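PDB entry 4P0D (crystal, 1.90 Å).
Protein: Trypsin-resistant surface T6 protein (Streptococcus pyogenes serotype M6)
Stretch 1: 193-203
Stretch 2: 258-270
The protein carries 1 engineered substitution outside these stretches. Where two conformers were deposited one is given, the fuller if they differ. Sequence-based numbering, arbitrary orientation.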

# COMPACT_ATOMS: atom_id res chain seq x y z
N TYR A 193 -0.27 12.34 -1.58
CA TYR A 193 1.06 11.73 -1.51
C TYR A 193 0.97 10.20 -1.44
O TYR A 193 0.36 9.66 -0.51
CB TYR A 193 1.76 12.27 -0.28
CG TYR A 193 3.23 12.00 -0.12
CD1 TYR A 193 3.71 10.73 0.15
CD2 TYR A 193 4.15 13.05 -0.16
CE1 TYR A 193 5.06 10.49 0.34
CE2 TYR A 193 5.50 12.82 0.01
CZ TYR A 193 5.95 11.54 0.27
OH TYR A 193 7.27 11.31 0.46
N VAL A 194 1.62 9.51 -2.38
CA VAL A 194 1.53 8.04 -2.48
C VAL A 194 2.88 7.36 -2.21
O VAL A 194 3.94 7.83 -2.66
CB VAL A 194 0.91 7.62 -3.84
CG1 VAL A 194 0.85 6.09 -3.97
CG2 VAL A 194 -0.49 8.23 -3.99
N SER A 195 2.84 6.29 -1.40
CA SER A 195 4.03 5.51 -1.08
C SER A 195 3.77 4.01 -1.18
O SER A 195 2.64 3.54 -1.00
CB SER A 195 4.53 5.82 0.34
OG SER A 195 4.47 7.20 0.65
N ASP A 196 4.83 3.26 -1.47
CA ASP A 196 4.85 1.81 -1.24
C ASP A 196 6.26 1.40 -0.91
O ASP A 196 7.22 2.08 -1.28
CB ASP A 196 4.32 1.06 -2.46
CG ASP A 196 3.80 -0.35 -2.13
OD1 ASP A 196 4.00 -0.85 -1.01
OD2 ASP A 196 3.23 -0.99 -3.03
N ASN A 197 6.37 0.33 -0.13
CA ASN A 197 7.65 -0.33 0.10
C ASN A 197 7.42 -1.84 0.09
O ASN A 197 6.53 -2.36 0.76
CB ASN A 197 8.29 0.12 1.41
CG ASN A 197 9.80 -0.16 1.46
OD1 ASN A 197 10.55 0.18 0.55
ND2 ASN A 197 10.25 -0.75 2.55
N MET A 198 8.22 -2.51 -0.70
CA MET A 198 8.09 -3.95 -0.88
C MET A 198 8.85 -4.65 0.24
O MET A 198 9.92 -4.19 0.63
CB MET A 198 8.69 -4.36 -2.22
CG MET A 198 8.01 -3.78 -3.45
SD MET A 198 6.56 -4.75 -3.86
CE MET A 198 5.79 -3.60 -4.98
N SER A 199 8.33 -5.76 0.73
CA SER A 199 9.08 -6.60 1.68
C SER A 199 10.33 -7.12 0.98
O SER A 199 10.44 -7.06 -0.25
CB SER A 199 8.23 -7.76 2.19
OG SER A 199 7.74 -8.51 1.10
N GLU A 200 11.27 -7.63 1.77
CA GLU A 200 12.63 -7.82 1.25
C GLU A 200 12.75 -8.91 0.20
O GLU A 200 13.68 -8.88 -0.58
CB GLU A 200 13.68 -8.00 2.37
CG GLU A 200 13.55 -9.27 3.19
CD GLU A 200 14.82 -9.60 3.98
OE1 GLU A 200 14.81 -10.63 4.67
OE2 GLU A 200 15.82 -8.84 3.92
N GLY A 201 11.80 -9.84 0.15
CA GLY A 201 11.81 -10.93 -0.83
C GLY A 201 11.33 -10.54 -2.22
O GLY A 201 11.22 -11.40 -3.11
N LEU A 202 11.01 -9.26 -2.40
CA LEU A 202 10.61 -8.71 -3.69
C LEU A 202 11.56 -7.57 -3.99
O LEU A 202 11.86 -6.79 -3.10
CB LEU A 202 9.18 -8.18 -3.59
CG LEU A 202 8.15 -9.24 -3.18
CD1 LEU A 202 6.92 -8.63 -2.52
CD2 LEU A 202 7.76 -10.07 -4.40
N THR A 203 12.06 -7.48 -5.21
CA THR A 203 12.97 -6.42 -5.58
C THR A 203 12.18 -5.44 -6.47
O THR A 203 11.81 -5.76 -7.60
CB THR A 203 14.23 -6.96 -6.29
OG1 THR A 203 14.87 -7.94 -5.45
CG2 THR A 203 15.22 -5.83 -6.61
N ASN A 258 -3.70 6.64 -12.14
CA ASN A 258 -3.59 5.21 -11.89
C ASN A 258 -2.10 4.85 -11.98
O ASN A 258 -1.43 5.23 -12.94
CB ASN A 258 -4.44 4.45 -12.92
CG ASN A 258 -5.94 4.74 -12.76
OD1 ASN A 258 -6.47 4.77 -11.64
ND2 ASN A 258 -6.61 4.99 -13.88
N ILE A 259 -1.59 4.18 -10.95
CA ILE A 259 -0.16 3.94 -10.81
C ILE A 259 0.09 2.44 -10.99
O ILE A 259 -0.61 1.63 -10.41
CB ILE A 259 0.34 4.40 -9.42
CG1 ILE A 259 0.00 5.88 -9.18
CG2 ILE A 259 1.84 4.17 -9.23
CD1 ILE A 259 0.54 6.40 -7.86
N SER A 260 1.11 2.09 -11.77
CA SER A 260 1.53 0.71 -11.91
C SER A 260 3.03 0.56 -11.69
O SER A 260 3.80 1.51 -11.89
CB SER A 260 1.12 0.18 -13.29
OG SER A 260 -0.28 0.15 -13.32
N TYR A 261 3.43 -0.61 -11.22
CA TYR A 261 4.84 -0.91 -11.03
C TYR A 261 5.06 -2.41 -10.86
O TYR A 261 4.12 -3.17 -10.64
CB TYR A 261 5.43 -0.14 -9.85
CG TYR A 261 4.57 -0.13 -8.62
CD1 TYR A 261 3.52 0.79 -8.48
CD2 TYR A 261 4.80 -1.02 -7.57
CE1 TYR A 261 2.73 0.80 -7.33
CE2 TYR A 261 4.02 -1.01 -6.43
CZ TYR A 261 3.00 -0.10 -6.31
OH TYR A 261 2.25 -0.11 -5.15
N LYS A 262 6.31 -2.83 -10.98
CA LYS A 262 6.64 -4.23 -10.93
C LYS A 262 7.68 -4.52 -9.90
O LYS A 262 8.48 -3.66 -9.58
CB LYS A 262 7.19 -4.66 -12.28
CG LYS A 262 6.15 -4.69 -13.38
CD LYS A 262 6.89 -5.05 -14.65
CE LYS A 262 5.99 -5.19 -15.85
NZ LYS A 262 6.91 -5.54 -16.99
N ALA A 263 7.69 -5.76 -9.41
CA ALA A 263 8.78 -6.26 -8.63
C ALA A 263 9.05 -7.72 -8.97
O ALA A 263 8.17 -8.41 -9.49
CB ALA A 263 8.50 -6.09 -7.15
N VAL A 264 10.26 -8.19 -8.72
CA VAL A 264 10.62 -9.58 -9.03
C VAL A 264 11.02 -10.36 -7.77
O VAL A 264 11.82 -9.89 -6.95
CB VAL A 264 11.77 -9.65 -10.05
CG1 VAL A 264 13.04 -9.07 -9.44
CG2 VAL A 264 12.00 -11.09 -10.49
N VAL A 265 10.49 -11.57 -7.66
CA VAL A 265 10.62 -12.39 -6.46
C VAL A 265 12.08 -12.84 -6.42
O VAL A 265 12.59 -13.37 -7.40
CB VAL A 265 9.67 -13.62 -6.51
CG1 VAL A 265 9.80 -14.49 -5.25
CG2 VAL A 265 8.23 -13.18 -6.67
N ASN A 266 12.76 -12.54 -5.31
CA ASN A 266 14.19 -12.89 -5.13
C ASN A 266 14.37 -14.04 -4.14
O ASN A 266 13.41 -14.59 -3.63
CB ASN A 266 15.00 -11.65 -4.71
CG ASN A 266 14.61 -11.11 -3.33
OD1 ASN A 266 14.58 -11.84 -2.33
ND2 ASN A 266 14.30 -9.82 -3.27
N ASN A 267 15.61 -14.43 -3.91
CA ASN A 267 15.92 -15.61 -3.08
C ASN A 267 15.55 -15.46 -1.60
O ASN A 267 15.47 -16.46 -0.90
CB ASN A 267 17.40 -15.97 -3.21
CG ASN A 267 18.30 -14.97 -2.54
OD1 ASN A 267 18.80 -15.20 -1.44
ND2 ASN A 267 18.50 -13.84 -3.18
N LYS A 268 15.30 -14.23 -1.14
CA LYS A 268 14.87 -13.98 0.24
C LYS A 268 13.35 -14.08 0.43
O LYS A 268 12.84 -13.81 1.52
CB LYS A 268 15.34 -12.60 0.71
CG LYS A 268 16.84 -12.42 0.76
CD LYS A 268 17.21 -10.94 0.73
CE LYS A 268 18.63 -10.71 1.20
NZ LYS A 268 18.99 -9.26 1.21
N ALA A 269 12.63 -14.47 -0.61
CA ALA A 269 11.19 -14.59 -0.50
C ALA A 269 10.87 -15.56 0.62
O ALA A 269 11.42 -16.67 0.70
CB ALA A 269 10.57 -15.04 -1.80
N ILE A 270 9.97 -15.13 1.48
CA ILE A 270 9.51 -15.94 2.61
C ILE A 270 8.59 -17.06 2.15
O ILE A 270 7.70 -16.82 1.33
CB ILE A 270 8.77 -15.05 3.63
CG1 ILE A 270 9.74 -14.01 4.23
CG2 ILE A 270 8.06 -15.89 4.69
CD1 ILE A 270 10.98 -14.56 4.92

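How do the two backbones meet? Only around Leu 202 and Thr 203 do they join as neighbouring strands, and there they run antiparallel. Thr 203 and Val 264 form a hydrogen-bonded pair, Thr 203 N giving to Val 264 O at 3.0 Å and Val 264 N to Thr 203 O at 3.1 Å. One step on, Leu 202 faces Val 265 as a non-hydrogen-bonded pair, and Asn 266 N then reaches Gly 201 O at 2.9 Å. The earlier strand, 193-197, does not pair with stretch 2: the CA atoms of Asp 196 and Tyr 261 lie 10.2 Å apart, so contact there is made by side chains.

What does Asn 266 add? Asn 266 ND2 has two hydrogens and spends them on two acceptors, Glu 200 O and Thr 203 OG1, each 2.9 Å away. Meanwhile Asn 266 OD1 accepts from Lys 268 N at 2.8 Å, within its own type I turn. One side chain thus ties that turn to the one spanning Ser 199 to Leu 202.

Why does a glycine fit where these turns meet? Gly 201 CA lies 3.7 Å from Ala 269 CA, and a CB on Gly 201 would fall 2.5 Å from that same Ala 269 CA, a clash. Without a side chain, the two backbones can come this close.

What fills the wider gap? Mostly apolar groups: Val 194 CG1 meets Ile 259 CD1 at 3.9 Å, and Met 198 SD lies 4.0 Å from Ala 263 CB. The Tyr 261 ring receives Met 198 at its edge, with Met 198 CE 3.5 Å from Tyr 261 CE2. In this buried setting, Tyr 261 OH donates to Asp 196 OD2 across a very short 2.5 Å, anchoring the ring to the carboxylate. Beside the strand pairing, Leu 202 CD2 packs against Val 265 CG2 at 3.9 Å.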